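Local coordinates for calcium-dependent protein kinase, putative (Plasmodium falciparum, PDB 3MSE), which probably phosphorylates serine and threonine residues of proteins with ATP under calcium control, this chain being its C-terminal calcium-binding EF-hand region, at residues 18-23 / 174-179; 25-30 / 108-113; 145-150 / 165-170. All blocks are in the same frame, centred on the assembly; numbering follows the deposited sequence. Where two conformers were deposited one is given.

Contact 1: residues 18-23 / 174-179; sequences NIRNII and DYMLST
R20 and M176 come together through bent side chains: R20 CG is anti to its backbone N (chi1 -152°) and the chain then folds at chi2 and chi3, while M176 turns at chi2 and chi3 so that its methyl reaches the aliphatic part of the arginine. Arginine suits the place because its methylenes can pack against M176 and Y175 while its buried charged end finds oxygen acceptors. M176 CE lies 3.6 Å from R20 CD, and at the same distance, 3.6 Å, it meets I23 CG2. An unbranched thioether is well suited here, because its flexible end can follow the contours of two neighbours at once. Y175 adds to this apolar patch, its ring atom CE2 lying 4.0 Å from R20 CG, with the guanidinium and ring planes 83° apart. The contact joins the beginning of the long helix 18-48, which runs on into the first EF-hand, to the last helix of the chain, 169-177, within the C-terminal EF-hand lobe. The branches of I23 let it meet two neighbours at once, CG2 touching M176 and CD1 packing on F147 of helix 141-152. Beyond its methylenes, R20 is held by polar partners. Its NH1 donates to T179 OG1 at 3.0 Å, the oxygen sitting at the guanidinium edge but tilted from the plane. That hydroxyl in turn gives its proton to M176 O, with T179 OG1 2.7 Å away in the carbonyl plane, and the same carbonyl also accepts from T179 N. On its other donors the arginine grips N21 side-on: NE at 3.0 Å and NH2 at 2.8 Å both give to N21 OD1. This double grip restrains the guanidinium's rotation, and N21 is itself steadied by the bond from its ND2 to Y13 O.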
loop_
_atom_site.group_PDB
_atom_site.type_symbol
_atom_site.label_atom_id
_atom_site.label_comp_id
_atom_site.label_asym_id
_atom_site.label_seq_id
_atom_site.Cartn_x
_atom_site.Cartn_y
_atom_site.Cartn_z
ATOM N N ASN A 18 17.401 15.201 5.083
ATOM C CA ASN A 18 16.091 15.763 5.252
ATOM C C ASN A 18 15.253 15.639 3.979
ATOM O O ASN A 18 14.084 15.270 4.046
ATOM C CB ASN A 18 16.201 17.203 5.734
ATOM C CG ASN A 18 16.511 17.293 7.216
ATOM O OD1 ASN A 18 15.888 16.613 8.044
ATOM N ND2 ASN A 18 17.464 18.146 7.564
ATOM N N ILE A 19 15.880 15.858 2.825
ATOM C CA ILE A 19 15.182 15.735 1.527
ATOM C C ILE A 19 14.718 14.306 1.212
ATOM O O ILE A 19 13.573 14.093 0.773
ATOM C CB ILE A 19 16.005 16.363 0.367
ATOM C CG1 ILE A 19 16.099 17.889 0.586
ATOM C CG2 ILE A 19 15.375 16.048 -0.989
ATOM C CD1 ILE A 19 17.109 18.629 -0.311
ATOM N N ARG A 20 15.579 13.321 1.459
ATOM C CA ARG A 20 15.172 11.907 1.352
ATOM C C ARG A 20 13.950 11.642 2.210
ATOM O O ARG A 20 12.983 11.013 1.771
ATOM C CB ARG A 20 16.317 10.993 1.817
ATOM C CG ARG A 20 16.359 9.620 1.189
ATOM C CD ARG A 20 15.367 8.594 1.715
ATOM N NE ARG A 20 15.301 8.442 3.165
ATOM C CZ ARG A 20 15.229 7.269 3.812
ATOM N NH1 ARG A 20 15.279 6.119 3.158
ATOM N NH2 ARG A 20 15.137 7.249 5.133
ATOM N N ASN A 21 13.994 12.123 3.443
ATOM C CA ASN A 21 12.915 11.856 4.372
ATOM C C ASN A 21 11.640 12.657 4.047
ATOM O O ASN A 21 10.546 12.192 4.297
ATOM C CB ASN A 21 13.393 12.081 5.806
ATOM C CG ASN A 21 14.409 11.008 6.253
ATOM O OD1 ASN A 21 14.591 10.003 5.572
ATOM N ND2 ASN A 21 15.063 11.235 7.380
ATOM N N ILE A 22 11.795 13.840 3.477
ATOM C CA ILE A 22 10.633 14.594 2.973
ATOM C C ILE A 22 9.902 13.775 1.905
ATOM O O ILE A 22 8.674 13.615 1.960
ATOM C CB ILE A 22 11.042 15.988 2.482
ATOM C CG1 ILE A 22 11.351 16.851 3.703
ATOM C CG2 ILE A 22 9.877 16.640 1.647
ATOM C CD1 ILE A 22 12.205 18.050 3.411
ATOM N N ILE A 23 10.680 13.220 0.980
ATOM C CA ILE A 23 10.192 12.298 -0.038
ATOM C C ILE A 23 9.519 11.075 0.584
ATOM O O ILE A 23 8.443 10.651 0.131
ATOM C CB ILE A 23 11.345 11.872 -0.995
ATOM C CG1 ILE A 23 11.881 13.086 -1.757
ATOM C CG2 ILE A 23 10.889 10.769 -1.989
ATOM C CD1 ILE A 23 13.280 12.887 -2.397
ATOM N N ASP A 174 15.986 4.596 -8.595
ATOM C CA ASP A 174 17.252 3.949 -8.271
ATOM C C ASP A 174 17.865 4.547 -7.015
ATOM O O ASP A 174 18.372 3.808 -6.169
ATOM C CB ASP A 174 18.242 4.046 -9.437
ATOM C CG ASP A 174 17.873 3.131 -10.613
ATOM O OD1 ASP A 174 16.993 2.252 -10.468
ATOM O OD2 ASP A 174 18.472 3.309 -11.697
ATOM N N TYR A 175 17.819 5.876 -6.878
ATOM C CA TYR A 175 18.344 6.482 -5.650
ATOM C C TYR A 175 17.553 6.056 -4.414
ATOM O O TYR A 175 18.138 5.622 -3.421
ATOM C CB TYR A 175 18.455 8.010 -5.718
ATOM C CG TYR A 175 18.876 8.588 -4.380
ATOM C CD1 TYR A 175 20.203 8.522 -3.959
ATOM C CD2 TYR A 175 17.935 9.160 -3.515
ATOM C CE1 TYR A 175 20.592 9.031 -2.714
ATOM C CE2 TYR A 175 18.307 9.672 -2.273
ATOM C CZ TYR A 175 19.637 9.607 -1.881
ATOM O OH TYR A 175 20.006 10.112 -0.651
ATOM N N MET A 176 16.227 6.178 -4.474
ATOM C CA MET A 176 15.407 5.891 -3.298
ATOM C C MET A 176 15.591 4.444 -2.848
ATOM O O MET A 176 15.761 4.182 -1.654
ATOM C CB MET A 176 13.932 6.211 -3.548
ATOM C CG MET A 176 13.632 7.705 -3.736
ATOM S SD MET A 176 14.095 8.752 -2.327
ATOM C CE MET A 176 13.052 8.067 -1.047
ATOM N N LEU A 177 15.570 3.516 -3.805
ATOM C CA LEU A 177 15.773 2.087 -3.513
ATOM C C LEU A 177 17.104 1.804 -2.823
ATOM O O LEU A 177 17.162 0.992 -1.919
ATOM C CB LEU A 177 15.641 1.231 -4.771
ATOM C CG LEU A 177 14.224 0.991 -5.288
ATOM C CD1 LEU A 177 14.280 0.370 -6.684
ATOM C CD2 LEU A 177 13.416 0.115 -4.346
ATOM N N SER A 178 18.160 2.493 -3.238
ATOM C CA SER A 178 19.472 2.342 -2.612
ATOM C C SER A 178 19.543 2.836 -1.161
ATOM O O SER A 178 20.537 2.591 -0.480
ATOM C CB SER A 178 20.518 3.087 -3.425
ATOM O OG SER A 178 20.459 4.470 -3.122
ATOM N N THR A 179 18.517 3.559 -0.704
ATOM C CA THR A 179 18.519 4.136 0.642
ATOM C C THR A 179 17.672 3.305 1.575
ATOM O O THR A 179 17.663 3.533 2.785
ATOM C CB THR A 179 18.003 5.607 0.685
ATOM O OG1 THR A 179 16.584 5.639 0.481
ATOM C CG2 THR A 179 18.710 6.476 -0.340
#

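Contact 2: residues 25-30 / 108-113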
loop_
_atom_site.group_PDB
_atom_site.type_symbol
_atom_site.label_atom_id
_atom_site.label_comp_id
_atom_site.label_asym_id
_atom_site.label_seq_id
_atom_site.Cartn_x
_atom_site.Cartn_y
_atom_site.Cartn_z
ATOM N N ASN A 25 8.045 11.080 3.471
ATOM C CA ASN A 25 6.754 11.600 4.000
ATOM C C ASN A 25 5.604 11.690 2.969
ATOM O O ASN A 25 4.443 11.454 3.314
ATOM C CB ASN A 25 6.932 12.953 4.701
ATOM C CG ASN A 25 7.242 12.802 6.178
ATOM O OD1 ASN A 25 6.357 12.933 7.018
ATOM N ND2 ASN A 25 8.511 12.515 6.500
ATOM N N ILE A 26 5.952 11.997 1.722
ATOM C CA ILE A 26 4.994 11.964 0.603
ATOM C C ILE A 26 4.396 10.567 0.451
ATOM O O ILE A 26 3.169 10.397 0.397
ATOM C CB ILE A 26 5.642 12.411 -0.743
ATOM C CG1 ILE A 26 6.046 13.877 -0.676
ATOM C CG2 ILE A 26 4.672 12.160 -1.939
ATOM C CD1 ILE A 26 7.117 14.253 -1.711
ATOM N N MET A 27 5.267 9.563 0.414
ATOM C CA MET A 27 4.821 8.172 0.372
ATOM C C MET A 27 4.044 7.775 1.620
ATOM O O MET A 27 3.072 7.010 1.545
ATOM C CB MET A 27 6.015 7.251 0.161
ATOM C CG MET A 27 6.616 7.363 -1.219
ATOM S SD MET A 27 7.841 6.063 -1.485
ATOM C CE MET A 27 9.227 6.764 -0.614
ATOM N N ALA A 28 4.464 8.302 2.769
ATOM C CA ALA A 28 3.796 8.014 4.034
ATOM C C ALA A 28 2.368 8.537 4.032
ATOM O O ALA A 28 1.465 7.907 4.598
ATOM C CB ALA A 28 4.561 8.604 5.193
ATOM N N HIS A 29 2.172 9.703 3.422
ATOM C CA HIS A 29 0.825 10.228 3.268
ATOM C C HIS A 29 -0.065 9.281 2.446
ATOM O O HIS A 29 -1.218 9.052 2.808
ATOM C CB HIS A 29 0.788 11.643 2.678
ATOM C CG HIS A 29 -0.606 12.177 2.573
ATOM N ND1 HIS A 29 -1.282 12.273 1.373
ATOM C CD2 HIS A 29 -1.488 12.547 3.534
ATOM C CE1 HIS A 29 -2.506 12.722 1.596
ATOM N NE2 HIS A 29 -2.657 12.893 2.899
ATOM N N GLU A 30 0.498 8.735 1.370
ATOM C CA GLU A 30 -0.185 7.771 0.512
ATOM C C GLU A 30 -0.548 6.453 1.219
ATOM O O GLU A 30 -1.523 5.804 0.842
ATOM C CB GLU A 30 0.638 7.505 -0.756
ATOM C CG GLU A 30 -0.006 8.010 -2.050
ATOM C CD GLU A 30 0.024 9.523 -2.202
ATOM O OE1 GLU A 30 1.043 10.057 -2.702
ATOM O OE2 GLU A 30 -0.983 10.175 -1.845
ATOM N N THR A 108 2.457 2.857 -8.494
ATOM C CA THR A 108 3.498 2.579 -7.500
ATOM C C THR A 108 3.715 3.778 -6.562
ATOM O O THR A 108 3.539 4.933 -6.973
ATOM C CB THR A 108 4.849 2.178 -8.167
ATOM O OG1 THR A 108 5.666 3.334 -8.363
ATOM C CG2 THR A 108 4.621 1.488 -9.527
ATOM N N PHE A 109 4.097 3.502 -5.311
ATOM C CA PHE A 109 4.379 4.556 -4.319
ATOM C C PHE A 109 5.416 5.563 -4.780
ATOM O O PHE A 109 5.271 6.764 -4.544
ATOM C CB PHE A 109 4.862 3.940 -3.016
ATOM C CG PHE A 109 3.782 3.285 -2.228
ATOM C CD1 PHE A 109 3.487 1.936 -2.420
ATOM C CD2 PHE A 109 3.059 4.013 -1.288
ATOM C CE1 PHE A 109 2.485 1.313 -1.678
ATOM C CE2 PHE A 109 2.060 3.410 -0.547
ATOM C CZ PHE A 109 1.769 2.052 -0.738
ATOM N N LEU A 110 6.464 5.064 -5.423
ATOM C CA LEU A 110 7.552 5.907 -5.874
ATOM C C LEU A 110 7.139 6.748 -7.073
ATOM O O LEU A 110 7.549 7.905 -7.193
ATOM C CB LEU A 110 8.798 5.076 -6.183
ATOM C CG LEU A 110 9.664 4.624 -4.998
ATOM C CD1 LEU A 110 10.797 3.736 -5.480
ATOM C CD2 LEU A 110 10.229 5.820 -4.205
ATOM N N LYS A 111 6.311 6.175 -7.947
ATOM C CA LYS A 111 5.854 6.887 -9.133
ATOM C C LYS A 111 4.984 8.061 -8.731
ATOM O O LYS A 111 5.159 9.156 -9.246
ATOM C CB LYS A 111 5.099 5.962 -10.102
ATOM C CG LYS A 111 5.578 6.043 -11.561
ATOM C CD LYS A 111 5.594 7.466 -12.101
ATOM C CE LYS A 111 6.043 7.517 -13.555
ATOM N NZ LYS A 111 5.822 8.891 -14.107
ATOM N N ALA A 112 4.066 7.820 -7.796
ATOM C CA ALA A 112 3.159 8.850 -7.293
ATOM C C ALA A 112 3.893 9.980 -6.576
ATOM O O ALA A 112 3.513 11.149 -6.711
ATOM C CB ALA A 112 2.100 8.236 -6.383
ATOM N N ALA A 113 4.937 9.635 -5.817
ATOM C CA ALA A 113 5.765 10.638 -5.157
ATOM C C ALA A 113 6.501 11.499 -6.184
ATOM O O ALA A 113 6.501 12.727 -6.090
ATOM C CB ALA A 113 6.755 9.973 -4.191
#
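In the calcium-binding EF-hand that holds D118, D122, Y124 and D129, the entering helix 109-117 meets the long helix 18-48 through M27, I26 and E30 on one side and F109, L110, A112 and A113 on the other. M27 makes the largest single contribution, followed by F109. The M27 chain is extended at chi2 (-171°), which carries SD outward, and bends only at chi3, where CE turns toward L110 CD2. The flexible thioether end thus lies on the leucine methyl, with M27 SD 3.6 Å from L110 CD2, and on F109 CB, 4.0 Å from SD, while M27 CG rests 3.6 Å from the backbone F109 O. The short segments cross at 115°, with axes 9.3 Å apart at their closest. Thus helix 18-48, which leads at its far end to the calcium loop starting at D49, also packs against the entering helix of the second calcium site. One turn along the entering helix from F109, alanine allows a near approach: I26 CG2 comes 3.7 Å from A113 CA, and A113 CB also touches M27 CG. A small methyl suits this position because both partners press close to the helix backbone. M27 O lies at the edge of the F109 ring, near its plane, 4.1 Å from CD2. E30 CB approaches the same ring obliquely, 4.3 Å from F109 CD2; in one of two modelled conformers its carboxylate makes a long, weak ion pair with K116. F109 packs further on L31 and I34 of helix 18-48, and on I105 of the second subunit. At the start of the entering helix, T108 OG1 accepts from K111 N at 2.9 Å, an ST motif that suits a threonine to this position.

Contact 3: residues 145-150 / 165-170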
loop_
_atom_site.group_PDB
_atom_site.type_symbol
_atom_site.label_atom_id
_atom_site.label_comp_id
_atom_site.label_asym_id
_atom_site.label_seq_id
_atom_site.Cartn_x
_atom_site.Cartn_y
_atom_site.Cartn_z
ATOM N N ASP A 145 21.805 20.818 -3.437
ATOM C CA ASP A 145 22.931 20.377 -4.277
ATOM C C ASP A 145 23.454 19.011 -3.862
ATOM O O ASP A 145 23.690 18.170 -4.718
ATOM C CB ASP A 145 24.072 21.402 -4.266
ATOM C CG ASP A 145 23.830 22.556 -5.217
ATOM O OD1 ASP A 145 23.233 22.330 -6.291
ATOM O OD2 ASP A 145 24.234 23.689 -4.884
ATOM N N ASN A 146 23.625 18.809 -2.554
ATOM C CA ASN A 146 23.958 17.496 -1.983
ATOM C C ASN A 146 23.027 16.395 -2.476
ATOM O O ASN A 146 23.484 15.319 -2.878
ATOM C CB ASN A 146 23.910 17.538 -0.453
ATOM C CG ASN A 146 24.989 18.427 0.145
ATOM O OD1 ASN A 146 25.923 18.851 -0.549
ATOM N ND2 ASN A 146 24.872 18.708 1.449
ATOM N N PHE A 147 21.724 16.670 -2.457
ATOM C CA PHE A 147 20.737 15.685 -2.878
ATOM C C PHE A 147 20.913 15.278 -4.347
ATOM O O PHE A 147 20.811 14.090 -4.679
ATOM C CB PHE A 147 19.315 16.174 -2.590
ATOM C CG PHE A 147 18.242 15.348 -3.239
ATOM C CD1 PHE A 147 17.606 15.800 -4.393
ATOM C CD2 PHE A 147 17.871 14.117 -2.706
ATOM C CE1 PHE A 147 16.617 15.041 -5.003
ATOM C CE2 PHE A 147 16.883 13.349 -3.309
ATOM C CZ PHE A 147 16.251 13.815 -4.465
ATOM N N PHE A 148 21.187 16.254 -5.214
ATOM C CA PHE A 148 21.374 15.975 -6.646
ATOM C C PHE A 148 22.648 15.171 -6.923
ATOM O O PHE A 148 22.666 14.294 -7.797
ATOM C CB PHE A 148 21.322 17.263 -7.478
ATOM C CG PHE A 148 19.918 17.672 -7.865
ATOM C CD1 PHE A 148 19.359 17.235 -9.058
ATOM C CD2 PHE A 148 19.152 18.475 -7.018
ATOM C CE1 PHE A 148 18.061 17.601 -9.410
ATOM C CE2 PHE A 148 17.856 18.844 -7.359
ATOM C CZ PHE A 148 17.305 18.405 -8.548
ATOM N N LEU A 149 23.697 15.463 -6.158
ATOM C CA LEU A 149 24.941 14.714 -6.238
ATOM C C LEU A 149 24.731 13.261 -5.796
ATOM O O LEU A 149 25.192 12.325 -6.473
ATOM C CB LEU A 149 26.049 15.415 -5.433
ATOM C CG LEU A 149 26.501 16.768 -6.024
ATOM C CD1 LEU A 149 27.321 17.600 -5.028
ATOM C CD2 LEU A 149 27.250 16.615 -7.368
ATOM N N SER A 150 24.003 13.076 -4.692
ATOM C CA SER A 150 23.666 11.738 -4.204
ATOM C C SER A 150 22.903 10.915 -5.245
ATOM O O SER A 150 23.281 9.779 -5.540
ATOM C CB SER A 150 22.897 11.807 -2.886
ATOM O OG SER A 150 23.685 12.400 -1.865
ATOM N N ASN A 165 21.377 18.520 -14.639
ATOM C CA ASN A 165 21.056 18.473 -13.216
ATOM C C ASN A 165 19.549 18.287 -13.043
ATOM O O ASN A 165 18.853 19.106 -12.426
ATOM C CB ASN A 165 21.559 19.717 -12.491
ATOM C CG ASN A 165 22.019 19.411 -11.077
ATOM O OD1 ASN A 165 22.881 18.550 -10.866
ATOM N ND2 ASN A 165 21.446 20.115 -10.098
ATOM N N LYS A 166 19.068 17.196 -13.636
ATOM C CA LYS A 166 17.670 16.816 -13.651
ATOM C C LYS A 166 17.611 15.343 -13.276
ATOM O O LYS A 166 18.622 14.642 -13.340
ATOM C CB LYS A 166 17.083 17.011 -15.050
ATOM C CG LYS A 166 17.401 18.364 -15.692
ATOM C CD LYS A 166 16.698 18.545 -17.037
ATOM C CE LYS A 166 15.257 19.007 -16.868
ATOM N NZ LYS A 166 15.180 20.366 -16.256
ATOM N N ILE A 167 16.432 14.866 -12.902
ATOM C CA ILE A 167 16.278 13.490 -12.447
ATOM C C ILE A 167 15.077 12.833 -13.127
ATOM O O ILE A 167 13.942 13.298 -12.991
ATOM C CB ILE A 167 16.132 13.426 -10.893
ATOM C CG1 ILE A 167 17.374 14.009 -10.200
ATOM C CG2 ILE A 167 15.864 12.006 -10.423
ATOM C CD1 ILE A 167 17.189 14.297 -8.701
ATOM N N SER A 168 15.338 11.756 -13.864
ATOM C CA SER A 168 14.285 10.944 -14.471
ATOM C C SER A 168 13.650 10.071 -13.395
ATOM O O SER A 168 14.196 9.948 -12.300
ATOM C CB SER A 168 14.873 10.042 -15.559
ATOM O OG SER A 168 15.585 8.956 -14.977
ATOM N N PHE A 169 12.518 9.442 -13.709
ATOM C CA PHE A 169 11.891 8.552 -12.753
ATOM C C PHE A 169 12.804 7.396 -12.390
ATOM O O PHE A 169 12.822 6.959 -11.240
ATOM C CB PHE A 169 10.535 8.017 -13.222
ATOM C CG PHE A 169 9.961 6.989 -12.287
ATOM C CD1 PHE A 169 9.836 5.662 -12.682
ATOM C CD2 PHE A 169 9.625 7.337 -10.977
ATOM C CE1 PHE A 169 9.341 4.701 -11.808
ATOM C CE2 PHE A 169 9.138 6.385 -10.090
ATOM C CZ PHE A 169 8.989 5.062 -10.508
ATOM N N GLN A 170 13.554 6.906 -13.376
ATOM C CA GLN A 170 14.437 5.760 -13.183
ATOM C C GLN A 170 15.578 6.092 -12.220
ATOM O O GLN A 170 15.875 5.308 -11.323
ATOM C CB GLN A 170 14.972 5.238 -14.530
ATOM C CG GLN A 170 15.404 3.767 -14.510
ATOM C CD GLN A 170 14.260 2.814 -14.173
ATOM O OE1 GLN A 170 14.402 1.945 -13.315
ATOM N NE2 GLN A 170 13.116 2.985 -14.835
#
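F148 and N165 mark the nearest backbone approach, with CA atoms 7.0 Å apart, where the helical segment 145-150, part of helix 141-152, faces the extended run K166-I167 that leads into helix 169-177. The arrangement is consistent with the partner helix-loop-helix of a paired EF-hand lobe: I167 makes backbone hydrogen bonds with I125 of the calcium-bound loop, the short strand-like link characteristic of paired EF-hands. S168 follows as N-cap of helix 169-177; its side chain caps a backbone N, and its own N bonds to E171 OE2. Serine suits such a start, having a short side chain that can turn back to the helix.

The aromatic F148 is flanked by unlike partners. N165 brings ND2 over one face of the ring, 3.6 Å from F148 CG, its amide plane tilted 31° from that of the ring, so that an exposed asparagine covers part of one face of an otherwise buried side chain. At the ring's edge lies K166 CA, and N165 O is 3.5 Å from F148 CE1. I167 points toward segment 145-150, where F147 and F148 both also pack on I130. An aliphatic branch suits this buried side: I167 CD1 touches F148 CE1 at 3.5 Å and F147 CE1 at 3.8 Å.

In the fold
All three contacts build the C-terminal EF-hand lobe, contacts 1 and 2 sharing helix 18-48 and contacts 1 and 3 sharing helix 169-177. Contact 1 is the most thoroughly buried and the only one with a hydrogen bond across it. Contacts 2 and 3 both lack one: contact 2, partly buried, is chiefly methionine, isoleucine and alanine packing, whereas contact 3 sets a phenylalanine against an amide nitrogen and an isoleucine, buried except for N165 at its margin. The second subunit touches contacts 1 and 2 but does not reach contact 3. Direct packing joins them: M176 meets L110 and M27, F147 meets I19 and I23, and F169 lies against K111 and L110.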